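Local coordinates for protein ADP-ribosylglycohydrolase (Thermus thermophilus, PDB 2YZW) that is an all-helical member of the ADP-ribosylglycohydrolase family that binds two gadolinium ions in this model, at residues A[56-61]-A[252-257]. Numbering follows the deposited sequence.
With GD3 (gadolinium ion), chain C; GD3 (gadolinium ion), chain B.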
loop_
_atom_site.group_PDB
_atom_site.type_symbol
_atom_site.label_atom_id
_atom_site.label_comp_id
_atom_site.label_asym_id
_atom_site.label_seq_id
_atom_site.Cartn_x
_atom_site.Cartn_y
_atom_site.Cartn_z
ATOM N N THR A 56 4.505 -5.015 9.744
ATOM C CA THR A 56 3.336 -5.090 10.611
ATOM C C THR A 56 2.068 -5.574 9.913
ATOM O O THR A 56 2.140 -6.335 8.948
ATOM C CB THR A 56 3.074 -3.714 11.255
ATOM O OG1 THR A 56 2.567 -2.808 10.267
ATOM C CG2 THR A 56 4.379 -3.148 11.814
ATOM N N ASP A 57 0.909 -5.134 10.403
ATOM C CA ASP A 57 -0.366 -5.551 9.828
ATOM C C ASP A 57 -0.521 -5.153 8.367
ATOM O O ASP A 57 -1.224 -5.821 7.602
ATOM C CB ASP A 57 -1.547 -4.993 10.643
ATOM C CG ASP A 57 -1.616 -3.478 10.624
ATOM O OD1 ASP A 57 -2.733 -2.926 10.514
ATOM O OD2 ASP A 57 -0.555 -2.836 10.735
ATOM N N ASP A 58 0.136 -4.066 7.975
ATOM C CA ASP A 58 0.055 -3.597 6.599
ATOM C C ASP A 58 0.453 -4.729 5.655
ATOM O O ASP A 58 -0.299 -5.101 4.756
ATOM C CB ASP A 58 0.991 -2.404 6.388
ATOM C CG ASP A 58 0.733 -1.274 7.367
ATOM O OD1 ASP A 58 0.829 -1.509 8.594
ATOM O OD2 ASP A 58 0.442 -0.147 6.909
ATOM N N THR A 59 1.648 -5.267 5.870
ATOM C CA THR A 59 2.172 -6.345 5.045
ATOM C C THR A 59 1.435 -7.662 5.305
ATOM O O THR A 59 1.246 -8.462 4.388
ATOM C CB THR A 59 3.688 -6.525 5.297
ATOM O OG1 THR A 59 4.364 -5.289 5.019
ATOM C CG2 THR A 59 4.258 -7.610 4.395
ATOM N N SER A 60 1.015 -7.889 6.546
ATOM C CA SER A 60 0.288 -9.113 6.866
ATOM C C SER A 60 -0.980 -9.199 6.026
ATOM O O SER A 60 -1.289 -10.250 5.463
ATOM C CB SER A 60 -0.082 -9.157 8.346
ATOM O OG SER A 60 1.077 -9.240 9.152
ATOM N N GLN A 61 -1.710 -8.090 5.936
ATOM C CA GLN A 61 -2.933 -8.074 5.149
ATOM C C GLN A 61 -2.620 -8.251 3.669
ATOM O O GLN A 61 -3.370 -8.911 2.944
ATOM C CB GLN A 61 -3.716 -6.778 5.394
ATOM C CG GLN A 61 -4.561 -6.830 6.665
ATOM C CD GLN A 61 -5.432 -5.604 6.853
ATOM O OE1 GLN A 61 -5.975 -5.060 5.892
ATOM N NE2 GLN A 61 -5.584 -5.172 8.102
ATOM N N ALA A 252 3.834 6.517 9.711
ATOM C CA ALA A 252 4.987 6.240 8.863
ATOM C C ALA A 252 5.055 4.867 8.209
ATOM O O ALA A 252 5.528 4.749 7.078
ATOM C CB ALA A 252 6.275 6.507 9.645
ATOM N N ASP A 253 4.602 3.825 8.897
ATOM C CA ASP A 253 4.676 2.507 8.289
ATOM C C ASP A 253 3.724 2.393 7.106
ATOM O O ASP A 253 4.061 1.789 6.094
ATOM C CB ASP A 253 4.397 1.391 9.317
ATOM C CG ASP A 253 2.972 1.402 9.869
ATOM O OD1 ASP A 253 2.513 0.309 10.262
ATOM O OD2 ASP A 253 2.315 2.459 9.946
ATOM N N THR A 254 2.549 3.000 7.224
ATOM C CA THR A 254 1.565 2.923 6.149
ATOM C C THR A 254 1.890 3.871 4.989
ATOM O O THR A 254 1.702 3.521 3.822
ATOM C CB THR A 254 0.157 3.184 6.701
ATOM O OG1 THR A 254 -0.055 2.337 7.841
ATOM C CG2 THR A 254 -0.900 2.860 5.651
ATOM N N VAL A 255 2.379 5.067 5.296
ATOM C CA VAL A 255 2.759 5.988 4.231
ATOM C C VAL A 255 3.935 5.324 3.509
ATOM O O VAL A 255 4.034 5.351 2.283
ATOM C CB VAL A 255 3.189 7.359 4.798
ATOM C CG1 VAL A 255 3.912 8.178 3.730
ATOM C CG2 VAL A 255 1.961 8.116 5.280
ATOM N N GLY A 256 4.821 4.709 4.283
ATOM C CA GLY A 256 5.956 4.035 3.685
ATOM C C GLY A 256 5.525 2.870 2.805
ATOM O O GLY A 256 6.095 2.652 1.737
ATOM N N ALA A 257 4.511 2.129 3.246
ATOM C CA ALA A 257 4.013 0.980 2.495
ATOM C C ALA A 257 3.357 1.411 1.189
ATOM O O ALA A 257 3.517 0.752 0.162
ATOM C CB ALA A 257 3.014 0.190 3.340
HETATM GD GD GD3 C . 0.768 -1.033 10.871
HETATM GD GD GD3 B . -0.050 2.627 10.575
HETATM O O HOH W 1 -1.286 4.369 11.905
HETATM O O HOH W 2 0.793 0.902 12.205
HETATM O O HOH W 3 -0.978 -0.652 12.529
#
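T254 OG1 is gripped from three sides: it lies 2.7 Å from D58 OD2 across the contact and 2.7 Å from the gadolinium ion of chain B, and it is also hydrogen-bonded with D251, which leaves open where its proton lies. D253 joins two metals, its OD1 binding the gadolinium ion of chain C at 2.3 Å and its OD2 the chain B ion at 2.5 Å. Its chi1 of 65° swings the carboxylate off the start of helix 252-267 to lie between the ions, one oxygen to each. Water 2 also touches both ions, forming a second bridge. Facing D253, the start of helix 57-72 and the residue capping it supply three more ligands to the chain C ion: D57 OD2 at 2.2 Å, D58 OD1 at 2.3 Å and, more loosely, T56 OG1 at 2.6 Å; waters 2 and 3 are its other ligands. The carboxylates of D58 and D253 are turned 68° apart, and the shared cation probably offsets the repulsion between D58 OD1 and D253 OD1, 3.0 Å apart. D22 hydrogen-bonds T56 OG1, and D251 binds the chain B ion. Ligands from the starts of helices 57-72 and 252-267, with E29 from the loop after helix 5-26, form a dinuclear site consistent with that of the all-helical ADP-ribosylglycohydrolase fold.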